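Local coordinates for oxygen-independent coproporphyrinogen III oxidase (Escherichia coli, PDB 1OLT), which catalyses the anaerobic, S-adenosylmethionine-dependent oxidative decarboxylation of two propionate groups of coproporphyrinogen III to the vinyl groups of protoporphyrinogen IX in heme biosynthesis, at residues 54-59 against 107-112; 85-90 against 123-128; 102-107 against 133-138; 158-163 against 201-206. One frame throughout, in Å; residues are numbered along the deposited sequence. Where two conformers were deposited one is given.

In the fold
All four contacts belong to the radical SAM core, whose parallel strands and outer helices form an open beta-alpha barrel. Contact 1 joins two neighbouring strands and is the part that touches S-adenosylmethionine; Gly112 also lies about 6 Å from the iron-sulfur cluster (nearest atoms). Contact 2, its centre about 12 Å from that of contact 1, pairs the helices covering the outside of those strands, and Trp110 CZ2 meets Leu126 CD2 at 3.5 Å. Contact 3 shares Gln107 with contact 1 and extends the packing to the start of strand 105-112. Contact 4 lies next along the helical layer, tied to contact 2 by a probable hydrogen bond between Ser124 OG and Glu162 OE2, 2.6 Å.

Contact 1: residues 54-59 against 107-112; sequences SLYVHI and QLHWGG. With SAM (S-adenosylmethionine), chain D.
Tyr56 lays one face of its ring against the adenine of S-adenosylmethionine, with the ligand's C5 over the ring centre 3.5 Å above the plane, while its hydroxyl reaches across to Gly111, OH to CA 3.3 Å. Tyr56 CG is anti to the backbone N (chi1 175°), on the sheet face of His58 and His109. A side chain on Gly111 would run into that hydroxyl. Tyr56 OH also hydrogen-bonds His58 ND1 at 2.6 Å, which helps fix the rotation of the imidazole; Gly112 CA sits over a face of this ring in a CH-pi contact, 3.9 Å from its centroid. Gly112 holds the ribose by its backbone: its O accepts a bond from the ligand's O2' at 2.6 Å, and its N donates to O3' at 3.2 Å. An alanine in place of Tyr56 would probably leave the adenine without this flat support and His58 ND1 without its hydroxyl mate. The strands beneath run parallel, 10° apart, joined by five backbone bonds, from Leu55 N to Gln107 O through to Ile59 N to Gly111 O. Nearer the N-termini Gln107 NE2, in one of two conformers, donates less certainly to Ser54 OG at 2.6 Å. On the opposite surface Val57 CB packs on Trp110 CD1 at 3.8 Å, and Leu55 meets Leu108. His109 is held at its polar ends by Ser143 and Glu145, the latter itself bonded to the ligand. Strand 320-324 lies beside 53-62 and strand 140-146 beside 105-112, while helix 120-133 covers Leu108 and Trp110.

Contact 2: residues 85-90 against 123-128; sequences YLDALE and ISRLMK
Helix segments 85-90 and 123-128 run almost parallel, 7° apart, with axes 10.7 Å from each other at closest approach. They are successive outer helices of the beta-alpha barrel: helix 80-96 leads into strand 105-112, and helix 120-133 follows that strand. The inner half of the contact is apolar. Leu86 and Leu126 cross at about a right angle, their CD2 methyls 4.1 Å apart, and Leu89 CD1 touches Leu126 CD1 at 4.0 Å; beneath them Leu89 rests on Val57, and Leu126 on Ile59 and Trp110 of the sheet. Nearer the surface the contact becomes ionic. Arg125 leaves its helix with CG anti to the backbone N (chi1 180°), and the chain stays extended to NE; its alkyl part passes Leu86 CD1, and the guanidinium lies beside helix 80-96. There it forms a salt-bridge network with Asp87 and Glu90, three residues, roughly one turn, apart. Arg125 NH2 donates to Glu90 OE1 at 3.1 Å, on the anti side and out of the carboxylate plane. Both acid groups receive the guanidinium in its own plane, which fixes its rotation, while Leu86 CB lies over one face, 3.5 Å from Arg125 NH1. A leucine at Arg125 would probably leave the neighbouring carboxylates of Asp87 and Glu90 without the positive charge they share, and uncover Leu86 CB. Arg125 grips Asp87 end-on with two nitrogens on a single oxygen: NH2 meets OD1 at 2.8 Å through the anti lone pair, whereas NH1 reaches the same OD1 at 3.1 Å from above the carboxylate plane.

Contact 3: residues 102-107 against 133-138; sequences GRHVSQ and NFQFNA
One face of the Phe136 ring carries Val105 CG1, poised over the centre and 4.2 Å above the plane, a CH-pi contact; at the ring's edge, in plane, lies the backbone O of Phe134. The His104 ring has Asn137 OD1 near its plane at one edge. Gln135 runs beside His104 in the same direction, its amide inclined 56° to the imidazole, with NE2 3.6 Å from His104 CE1, a packing contact. A water joins the histidine to the asparagine instead, 2.7 Å from His104 ND1 and giving a proton to Asn137 OD1 at 2.9 Å. Val105 is the pivot of the backbone pairing: its N donates to Gln135 O at 2.8 Å, and its O accepts from Asn137 N, also at 2.8 Å, the pattern of a single parallel bridge with Phe136. Val105 CG2 meets Phe134 CB at 3.8 Å. Polar and partly solvated groups thus lie to one side, the valine and two phenylalanines to the other. Strand 105-112, helix 120-133 and strand 140-146 form a beta-alpha-beta unit of the barrel, and the bridge lies where the connection returns from the helix, before the chain turns a corner at Ala138. On the far side of strand 105-112, His104 and Ser106 bond to the backbone of Leu53 in strand 53-62. Phe134, from the other segment, packs against Leu53 and Leu55 of that strand.

Contact 4: residues 158-163 against 201-206; sequences HLRAEG and IGFTST
Arg160 starts toward Ile201 with CG anti to the backbone N (chi1 -153°), then bends at chi2 (81°), which places CD over the ring of Phe203; the chain stays extended to NE, then turns again at chi4 to CZ. Arg160 NE donates to Ile201 O at 3.0 Å with an N-H...O angle of 152°, and that oxygen lies in the guanidinium plane, at the edge. Arg160 CD stands 3.6 Å above the plane of the Phe203 ring, offset toward the rim and nearest CE2, so the ring meets the arginine mainly as a CH-pi partner. The charged carbon is more distant: Arg160 CZ is 5.7 Å from the ring centroid, at most a weak cation-pi attraction, and the two planes are far from parallel. Leu159 closes in at the ring's edge, its CB 4.1 Å from Phe203 CZ, while Phe164 packs on both Leu159 and Phe203. Both segments lie at helix C-termini: Gly163 follows helix 154-161 and Gly202 helix 188-200, each the positive-phi glycine of a Schellman motif; Gly163 N, for example, bonds back to Arg160 O. A beta carbon at either would collide with the carbonyl O of the residue before. The contact therefore ties together the endings of two helices in the outer layer of the barrel, just ahead of strands 166-172 and 207-212. Since Arg160 gives NE to Ile201 O and NH1 to Phe164 O, its positive charge is held between backbone carbonyls where helices terminate, and it would probably be stabilised by the partial negative charge gathered there.

Contact 1: residues 54-59 against 107-112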
# COMPACT_ATOMS: atom_id res chain seq x y z
N SER A 54 -12.77 -6.53 -4.77
CA SER A 54 -11.69 -6.64 -3.82
C SER A 54 -12.15 -6.09 -2.46
O SER A 54 -12.87 -5.11 -2.41
CB SER A 54 -10.49 -5.82 -4.36
OG SER A 54 -9.42 -5.88 -3.39
N LEU A 55 -11.74 -6.72 -1.37
CA LEU A 55 -12.13 -6.33 -0.05
C LEU A 55 -10.91 -5.93 0.74
O LEU A 55 -9.92 -6.60 0.69
CB LEU A 55 -12.86 -7.49 0.66
CG LEU A 55 -14.10 -8.01 -0.01
CD1 LEU A 55 -14.65 -9.13 0.84
CD2 LEU A 55 -15.08 -6.97 -0.20
N TYR A 56 -11.00 -4.84 1.48
CA TYR A 56 -9.97 -4.41 2.43
C TYR A 56 -10.64 -4.29 3.82
O TYR A 56 -11.69 -3.70 3.92
CB TYR A 56 -9.36 -3.05 2.05
CG TYR A 56 -8.42 -2.59 3.10
CD1 TYR A 56 -7.14 -3.12 3.18
CD2 TYR A 56 -8.81 -1.67 4.08
CE1 TYR A 56 -6.28 -2.74 4.26
CE2 TYR A 56 -7.93 -1.27 5.11
CZ TYR A 56 -6.69 -1.81 5.19
OH TYR A 56 -5.85 -1.49 6.23
N VAL A 57 -10.03 -4.88 4.86
CA VAL A 57 -10.48 -4.69 6.23
C VAL A 57 -9.32 -4.08 7.08
O VAL A 57 -8.18 -4.60 7.06
CB VAL A 57 -10.94 -6.01 6.89
CG1 VAL A 57 -11.45 -5.70 8.29
CG2 VAL A 57 -12.00 -6.72 6.05
N HIS A 58 -9.59 -2.96 7.73
CA HIS A 58 -8.64 -2.29 8.58
C HIS A 58 -8.80 -2.88 10.00
O HIS A 58 -9.90 -2.92 10.53
CB HIS A 58 -8.87 -0.81 8.67
CG HIS A 58 -7.64 -0.07 9.09
ND1 HIS A 58 -6.56 0.06 8.25
CD2 HIS A 58 -7.32 0.56 10.24
CE1 HIS A 58 -5.63 0.78 8.87
NE2 HIS A 58 -6.07 1.10 10.08
N ILE A 59 -7.73 -3.35 10.57
CA ILE A 59 -7.68 -3.83 11.93
C ILE A 59 -6.71 -2.89 12.67
O ILE A 59 -5.50 -2.94 12.42
CB ILE A 59 -7.18 -5.30 12.02
CG1 ILE A 59 -7.99 -6.32 11.23
CG2 ILE A 59 -7.17 -5.74 13.50
CD1 ILE A 59 -9.41 -6.39 11.59
N GLN A 107 -10.13 -10.80 -4.31
CA GLN A 107 -9.06 -10.27 -3.45
C GLN A 107 -9.56 -9.85 -2.05
O GLN A 107 -10.57 -9.17 -1.97
CB GLN A 107 -8.52 -9.06 -4.14
CG GLN A 107 -7.19 -8.61 -3.72
CD GLN A 107 -6.61 -7.50 -4.70
OE1 GLN A 107 -5.77 -7.81 -5.57
NE2 GLN A 107 -7.07 -6.25 -4.55
N LEU A 108 -8.83 -10.24 -0.99
CA LEU A 108 -9.09 -9.76 0.36
C LEU A 108 -7.75 -9.50 1.00
O LEU A 108 -6.86 -10.35 0.94
CB LEU A 108 -9.83 -10.82 1.18
CG LEU A 108 -9.90 -10.64 2.70
CD1 LEU A 108 -10.68 -9.43 3.03
CD2 LEU A 108 -10.48 -11.88 3.32
N HIS A 109 -7.63 -8.35 1.67
CA HIS A 109 -6.49 -8.04 2.46
C HIS A 109 -6.90 -7.41 3.79
O HIS A 109 -7.83 -6.59 3.85
CB HIS A 109 -5.63 -7.06 1.74
CG HIS A 109 -4.38 -6.70 2.49
ND1 HIS A 109 -3.20 -7.31 2.27
CD2 HIS A 109 -4.16 -5.81 3.48
CE1 HIS A 109 -2.26 -6.78 3.05
NE2 HIS A 109 -2.82 -5.85 3.78
N TRP A 110 -6.20 -7.82 4.83
CA TRP A 110 -6.33 -7.21 6.12
C TRP A 110 -5.04 -6.40 6.36
O TRP A 110 -3.95 -6.95 6.34
CB TRP A 110 -6.47 -8.24 7.23
CG TRP A 110 -7.77 -9.08 7.19
CD1 TRP A 110 -8.78 -9.02 6.27
CD2 TRP A 110 -8.13 -10.13 8.10
NE1 TRP A 110 -9.73 -9.97 6.53
CE2 TRP A 110 -9.37 -10.66 7.66
CE3 TRP A 110 -7.55 -10.67 9.25
CZ2 TRP A 110 -10.01 -11.71 8.32
CZ3 TRP A 110 -8.21 -11.74 9.90
CH2 TRP A 110 -9.41 -12.22 9.45
N GLY A 111 -5.23 -5.14 6.70
CA GLY A 111 -4.17 -4.22 6.99
C GLY A 111 -4.41 -3.57 8.35
O GLY A 111 -5.38 -3.88 9.06
N GLY A 112 -3.58 -2.62 8.67
CA GLY A 112 -3.72 -1.94 9.96
C GLY A 112 -2.62 -0.93 10.22
O GLY A 112 -2.16 -0.27 9.26
N SAM D . 1.02 3.97 4.44
CA SAM D . 2.40 3.59 4.76
C SAM D . 3.38 4.78 4.60
O SAM D . 4.10 5.21 5.52
OXT SAM D . 3.51 5.41 3.53
CB SAM D . 2.84 2.37 3.90
CG SAM D . 2.10 1.03 4.20
SD SAM D . 0.90 0.52 2.92
CE SAM D . 1.87 -0.68 1.95
C5' SAM D . -0.35 -0.62 3.64
C4' SAM D . -1.19 0.06 4.71
O4' SAM D . -1.96 1.06 4.05
C3' SAM D . -2.21 -0.85 5.40
O3' SAM D . -1.60 -1.68 6.37
C2' SAM D . -3.18 0.19 5.89
O2' SAM D . -2.64 0.87 6.99
C1' SAM D . -3.24 1.16 4.69
N9 SAM D . -4.27 0.79 3.73
C8 SAM D . -4.17 -0.10 2.72
N7 SAM D . -5.39 -0.16 2.06
C5 SAM D . -6.21 0.68 2.64
C6 SAM D . -7.52 1.01 2.40
N6 SAM D . -8.23 0.50 1.41
N1 SAM D . -8.08 1.91 3.23
C2 SAM D . -7.40 2.47 4.24
N3 SAM D . -6.13 2.15 4.50
C4 SAM D . -5.54 1.27 3.70

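Contact 2: residues 85-90 against 123-128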
# COMPACT_ATOMS: atom_id res chain seq x y z
N TYR A 85 -14.63 -4.54 18.36
CA TYR A 85 -14.41 -4.10 17.03
C TYR A 85 -15.02 -5.06 16.01
O TYR A 85 -15.68 -4.61 15.05
CB TYR A 85 -12.91 -3.91 16.81
CG TYR A 85 -12.57 -3.30 15.48
CD1 TYR A 85 -12.84 -1.98 15.25
CD2 TYR A 85 -12.00 -4.03 14.49
CE1 TYR A 85 -12.54 -1.39 14.03
CE2 TYR A 85 -11.65 -3.43 13.25
CZ TYR A 85 -11.96 -2.10 13.04
OH TYR A 85 -11.64 -1.46 11.84
N LEU A 86 -14.85 -6.36 16.20
CA LEU A 86 -15.50 -7.34 15.36
C LEU A 86 -17.01 -7.31 15.52
O LEU A 86 -17.72 -7.58 14.53
CB LEU A 86 -15.00 -8.77 15.62
CG LEU A 86 -13.58 -9.17 15.20
CD1 LEU A 86 -13.33 -10.67 15.15
CD2 LEU A 86 -13.20 -8.59 14.02
N ASP A 87 -17.54 -6.90 16.68
CA ASP A 87 -18.99 -6.69 16.79
C ASP A 87 -19.42 -5.60 15.79
O ASP A 87 -20.47 -5.72 15.17
CB ASP A 87 -19.45 -6.29 18.19
CG ASP A 87 -19.31 -7.40 19.19
OD1 ASP A 87 -19.27 -8.59 18.82
OD2 ASP A 87 -19.27 -7.15 20.44
N ALA A 88 -18.64 -4.53 15.70
CA ALA A 88 -18.95 -3.41 14.78
C ALA A 88 -18.77 -3.79 13.31
O ALA A 88 -19.58 -3.45 12.50
CB ALA A 88 -18.12 -2.22 15.11
N LEU A 89 -17.72 -4.52 13.01
CA LEU A 89 -17.46 -5.04 11.66
C LEU A 89 -18.58 -5.97 11.21
O LEU A 89 -19.07 -5.84 10.07
CB LEU A 89 -16.15 -5.79 11.56
CG LEU A 89 -14.88 -4.96 11.49
CD1 LEU A 89 -13.73 -5.94 11.55
CD2 LEU A 89 -14.87 -4.19 10.14
N GLU A 90 -19.06 -6.82 12.11
CA GLU A 90 -20.24 -7.64 11.80
C GLU A 90 -21.43 -6.78 11.30
O GLU A 90 -22.10 -7.11 10.33
CB GLU A 90 -20.69 -8.46 13.01
CG GLU A 90 -21.97 -9.27 12.76
CD GLU A 90 -22.35 -10.24 13.91
OE1 GLU A 90 -21.85 -10.10 15.05
OE2 GLU A 90 -23.24 -11.13 13.71
N ILE A 123 -9.80 -14.27 14.33
CA ILE A 123 -9.46 -14.45 12.92
C ILE A 123 -10.54 -15.28 12.29
O ILE A 123 -11.07 -14.93 11.23
CB ILE A 123 -8.11 -15.16 12.77
CG1 ILE A 123 -7.00 -14.20 13.13
CG2 ILE A 123 -7.94 -15.67 11.36
CD1 ILE A 123 -5.68 -14.86 13.40
N SER A 124 -10.88 -16.41 12.93
CA SER A 124 -11.91 -17.28 12.36
C SER A 124 -13.26 -16.61 12.27
O SER A 124 -14.03 -16.81 11.28
CB SER A 124 -12.07 -18.60 13.16
OG SER A 124 -10.89 -19.37 13.12
N ARG A 125 -13.60 -15.87 13.32
CA ARG A 125 -14.88 -15.17 13.33
C ARG A 125 -15.00 -14.16 12.13
O ARG A 125 -16.03 -14.08 11.47
CB ARG A 125 -15.11 -14.43 14.64
CG ARG A 125 -16.43 -13.65 14.74
CD ARG A 125 -16.58 -12.81 16.02
NE ARG A 125 -17.75 -11.96 15.90
CZ ARG A 125 -18.01 -10.94 16.69
NH1 ARG A 125 -17.19 -10.62 17.67
NH2 ARG A 125 -19.13 -10.22 16.50
N LEU A 126 -13.98 -13.36 11.92
CA LEU A 126 -14.02 -12.41 10.87
C LEU A 126 -14.05 -13.04 9.51
O LEU A 126 -14.81 -12.58 8.64
CB LEU A 126 -12.89 -11.40 11.00
CG LEU A 126 -12.82 -10.30 9.97
CD1 LEU A 126 -14.12 -9.52 9.81
CD2 LEU A 126 -11.72 -9.39 10.32
N MET A 127 -13.19 -14.05 9.28
CA MET A 127 -13.19 -14.72 8.00
C MET A 127 -14.55 -15.33 7.66
O MET A 127 -15.01 -15.30 6.54
CB MET A 127 -12.13 -15.80 7.94
CG MET A 127 -10.77 -15.30 7.74
SD MET A 127 -10.63 -14.28 6.22
CE MET A 127 -11.52 -15.19 5.11
N LYS A 128 -15.18 -15.91 8.67
CA LYS A 128 -16.49 -16.54 8.54
C LYS A 128 -17.55 -15.50 8.18
O LYS A 128 -18.38 -15.75 7.29
CB LYS A 128 -16.86 -17.31 9.84
CG LYS A 128 -18.27 -17.96 9.84
CD LYS A 128 -18.59 -18.63 11.20
CE LYS A 128 -19.98 -19.31 11.19
NZ LYS A 128 -19.92 -20.65 11.87

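Contact 3: residues 102-107 against 133-138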
# COMPACT_ATOMS: atom_id res chain seq x y z
N GLY A 102 -24.45 -9.79 -6.09
CA GLY A 102 -24.04 -10.37 -7.39
C GLY A 102 -22.52 -10.45 -7.71
O GLY A 102 -22.13 -10.89 -8.75
N ARG A 103 -21.67 -10.00 -6.79
CA ARG A 103 -20.26 -9.86 -7.09
C ARG A 103 -19.52 -11.12 -6.74
O ARG A 103 -20.01 -11.96 -5.97
CB ARG A 103 -19.66 -8.68 -6.33
CG ARG A 103 -20.37 -7.36 -6.58
CD ARG A 103 -20.14 -6.72 -7.92
NE ARG A 103 -20.44 -5.29 -7.80
CZ ARG A 103 -19.57 -4.30 -7.94
NH1 ARG A 103 -18.31 -4.54 -8.30
NH2 ARG A 103 -19.99 -3.05 -7.77
N HIS A 104 -18.30 -11.20 -7.29
CA HIS A 104 -17.36 -12.26 -7.03
C HIS A 104 -16.09 -11.62 -6.53
O HIS A 104 -15.59 -10.70 -7.18
CB HIS A 104 -17.13 -13.02 -8.32
CG HIS A 104 -18.37 -13.70 -8.81
ND1 HIS A 104 -18.64 -15.03 -8.57
CD2 HIS A 104 -19.47 -13.20 -9.45
CE1 HIS A 104 -19.82 -15.34 -9.10
NE2 HIS A 104 -20.35 -14.25 -9.62
N VAL A 105 -15.59 -12.09 -5.39
CA VAL A 105 -14.47 -11.49 -4.70
C VAL A 105 -13.20 -12.19 -5.19
O VAL A 105 -13.09 -13.40 -5.10
CB VAL A 105 -14.63 -11.58 -3.20
CG1 VAL A 105 -13.40 -11.13 -2.56
CG2 VAL A 105 -15.84 -10.68 -2.78
N SER A 106 -12.28 -11.42 -5.76
CA SER A 106 -11.02 -11.92 -6.26
C SER A 106 -9.86 -11.63 -5.31
O SER A 106 -8.76 -12.18 -5.46
CB SER A 106 -10.73 -11.29 -7.65
OG SER A 106 -10.63 -9.87 -7.52
N GLN A 107 -10.13 -10.80 -4.31
CA GLN A 107 -9.06 -10.27 -3.45
C GLN A 107 -9.56 -9.85 -2.05
O GLN A 107 -10.57 -9.17 -1.97
CB GLN A 107 -8.52 -9.06 -4.14
CG GLN A 107 -7.19 -8.61 -3.72
CD GLN A 107 -6.61 -7.50 -4.70
OE1 GLN A 107 -5.77 -7.81 -5.57
NE2 GLN A 107 -7.07 -6.25 -4.55
N ASN A 133 -20.93 -13.69 3.78
CA ASN A 133 -21.65 -12.53 3.27
C ASN A 133 -21.23 -12.02 1.89
O ASN A 133 -21.93 -11.21 1.31
CB ASN A 133 -21.58 -11.39 4.29
CG ASN A 133 -22.51 -11.64 5.44
OD1 ASN A 133 -23.68 -11.50 5.26
ND2 ASN A 133 -21.98 -12.10 6.61
N PHE A 134 -20.09 -12.51 1.40
CA PHE A 134 -19.61 -12.23 0.05
C PHE A 134 -19.26 -13.56 -0.60
O PHE A 134 -18.87 -14.52 0.09
CB PHE A 134 -18.33 -11.34 0.07
CG PHE A 134 -18.52 -9.98 0.71
CD1 PHE A 134 -18.97 -8.92 -0.03
CD2 PHE A 134 -18.20 -9.77 2.05
CE1 PHE A 134 -19.10 -7.67 0.53
CE2 PHE A 134 -18.33 -8.54 2.62
CZ PHE A 134 -18.77 -7.48 1.87
N GLN A 135 -19.36 -13.61 -1.91
CA GLN A 135 -18.99 -14.76 -2.69
C GLN A 135 -17.51 -14.70 -3.13
O GLN A 135 -17.14 -13.92 -4.00
CB GLN A 135 -19.91 -14.88 -3.93
CG GLN A 135 -19.86 -16.30 -4.50
CD GLN A 135 -20.91 -16.60 -5.57
OE1 GLN A 135 -22.01 -15.97 -5.62
NE2 GLN A 135 -20.60 -17.59 -6.44
N PHE A 136 -16.68 -15.56 -2.54
CA PHE A 136 -15.24 -15.58 -2.80
C PHE A 136 -14.94 -16.50 -3.94
O PHE A 136 -15.45 -17.64 -3.98
CB PHE A 136 -14.48 -16.10 -1.58
CG PHE A 136 -14.22 -15.09 -0.56
CD1 PHE A 136 -15.27 -14.46 0.11
CD2 PHE A 136 -12.94 -14.75 -0.24
CE1 PHE A 136 -15.04 -13.52 1.07
CE2 PHE A 136 -12.69 -13.77 0.73
CZ PHE A 136 -13.76 -13.16 1.37
N ASN A 137 -14.11 -16.03 -4.88
CA ASN A 137 -13.57 -16.94 -5.89
C ASN A 137 -12.67 -17.97 -5.15
O ASN A 137 -11.99 -17.66 -4.17
CB ASN A 137 -12.72 -16.22 -6.96
CG ASN A 137 -13.51 -15.26 -7.81
OD1 ASN A 137 -14.74 -15.33 -7.87
ND2 ASN A 137 -12.80 -14.36 -8.51
N ALA A 138 -12.66 -19.19 -5.67
CA ALA A 138 -11.85 -20.26 -5.07
C ALA A 138 -10.34 -19.95 -5.10
O ALA A 138 -9.58 -20.37 -4.21
CB ALA A 138 -12.16 -21.60 -5.82
O HOH W 1 -20.27 -11.18 -3.10
O HOH W 2 -17.18 -16.24 -6.68
O HOH W 3 -14.08 -12.08 -9.82

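Contact 4: residues 158-163 against 201-206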
# COMPACT_ATOMS: atom_id res chain seq x y z
N HIS A 158 -2.91 -21.61 11.26
CA HIS A 158 -4.32 -21.25 11.37
C HIS A 158 -4.73 -20.31 10.24
O HIS A 158 -5.80 -20.49 9.66
CB HIS A 158 -4.57 -20.55 12.65
CG HIS A 158 -6.03 -20.31 12.93
ND1 HIS A 158 -6.89 -21.31 13.29
CD2 HIS A 158 -6.77 -19.18 12.90
CE1 HIS A 158 -8.10 -20.83 13.48
NE2 HIS A 158 -8.06 -19.52 13.26
N LEU A 159 -3.90 -19.31 9.91
CA LEU A 159 -4.19 -18.43 8.78
C LEU A 159 -4.30 -19.22 7.47
O LEU A 159 -5.19 -18.99 6.64
CB LEU A 159 -3.12 -17.33 8.62
CG LEU A 159 -3.08 -16.39 9.82
CD1 LEU A 159 -1.82 -15.58 9.83
CD2 LEU A 159 -4.31 -15.49 9.77
N ARG A 160 -3.36 -20.11 7.26
CA ARG A 160 -3.43 -20.98 6.12
C ARG A 160 -4.72 -21.82 6.07
O ARG A 160 -5.37 -21.96 5.01
CB ARG A 160 -2.25 -21.89 6.18
CG ARG A 160 -1.90 -22.31 4.92
CD ARG A 160 -1.02 -21.30 4.09
NE ARG A 160 -0.83 -22.09 2.85
CZ ARG A 160 -1.70 -22.08 1.86
NH1 ARG A 160 -2.76 -21.25 1.85
NH2 ARG A 160 -1.49 -22.86 0.84
N ALA A 161 -5.13 -22.37 7.21
CA ALA A 161 -6.36 -23.17 7.25
C ALA A 161 -7.56 -22.28 6.97
O ALA A 161 -8.53 -22.76 6.43
CB ALA A 161 -6.56 -23.96 8.65
N GLU A 162 -7.47 -21.01 7.31
CA GLU A 162 -8.54 -20.04 7.00
C GLU A 162 -8.49 -19.51 5.58
O GLU A 162 -9.38 -18.81 5.19
CB GLU A 162 -8.55 -18.86 7.98
CG GLU A 162 -8.87 -19.26 9.41
CD GLU A 162 -10.36 -19.64 9.64
OE1 GLU A 162 -11.21 -19.30 8.79
OE2 GLU A 162 -10.65 -20.27 10.67
N GLY A 163 -7.48 -19.89 4.81
CA GLY A 163 -7.45 -19.63 3.37
C GLY A 163 -6.49 -18.47 3.04
O GLY A 163 -6.38 -18.10 1.87
N ILE A 201 4.89 -23.92 4.96
CA ILE A 201 3.46 -24.29 4.89
C ILE A 201 2.74 -23.71 3.66
O ILE A 201 1.55 -23.82 3.56
CB ILE A 201 2.71 -23.98 6.20
CG1 ILE A 201 2.60 -22.51 6.42
CG2 ILE A 201 3.40 -24.68 7.40
CD1 ILE A 201 1.88 -22.24 7.71
N GLY A 202 3.48 -23.14 2.72
CA GLY A 202 2.90 -22.82 1.42
C GLY A 202 2.54 -21.34 1.19
O GLY A 202 1.99 -21.03 0.15
N PHE A 203 2.86 -20.44 2.10
CA PHE A 203 2.72 -19.01 1.76
C PHE A 203 3.72 -18.66 0.62
O PHE A 203 4.85 -19.14 0.65
CB PHE A 203 2.99 -18.11 2.92
CG PHE A 203 1.85 -18.00 3.87
CD1 PHE A 203 0.85 -17.07 3.67
CD2 PHE A 203 1.81 -18.83 5.00
CE1 PHE A 203 -0.23 -16.97 4.57
CE2 PHE A 203 0.79 -18.73 5.94
CZ PHE A 203 -0.27 -17.82 5.73
N THR A 204 3.26 -17.90 -0.37
CA THR A 204 4.11 -17.39 -1.48
C THR A 204 3.98 -15.90 -1.57
O THR A 204 3.10 -15.33 -1.01
CB THR A 204 3.70 -17.98 -2.85
OG1 THR A 204 2.31 -17.77 -3.04
CG2 THR A 204 3.83 -19.47 -2.89
N SER A 205 4.84 -15.24 -2.32
CA SER A 205 4.83 -13.77 -2.40
C SER A 205 4.97 -13.07 -1.08
O SER A 205 4.39 -12.00 -0.88
CB SER A 205 3.56 -13.25 -3.07
OG SER A 205 3.42 -13.81 -4.36
N THR A 206 5.72 -13.66 -0.16
CA THR A 206 5.94 -13.04 1.14
C THR A 206 6.77 -11.75 1.08
O THR A 206 7.90 -11.75 0.56
CB THR A 206 6.61 -14.03 2.07
OG1 THR A 206 5.70 -15.10 2.31
CG2 THR A 206 6.84 -13.47 3.40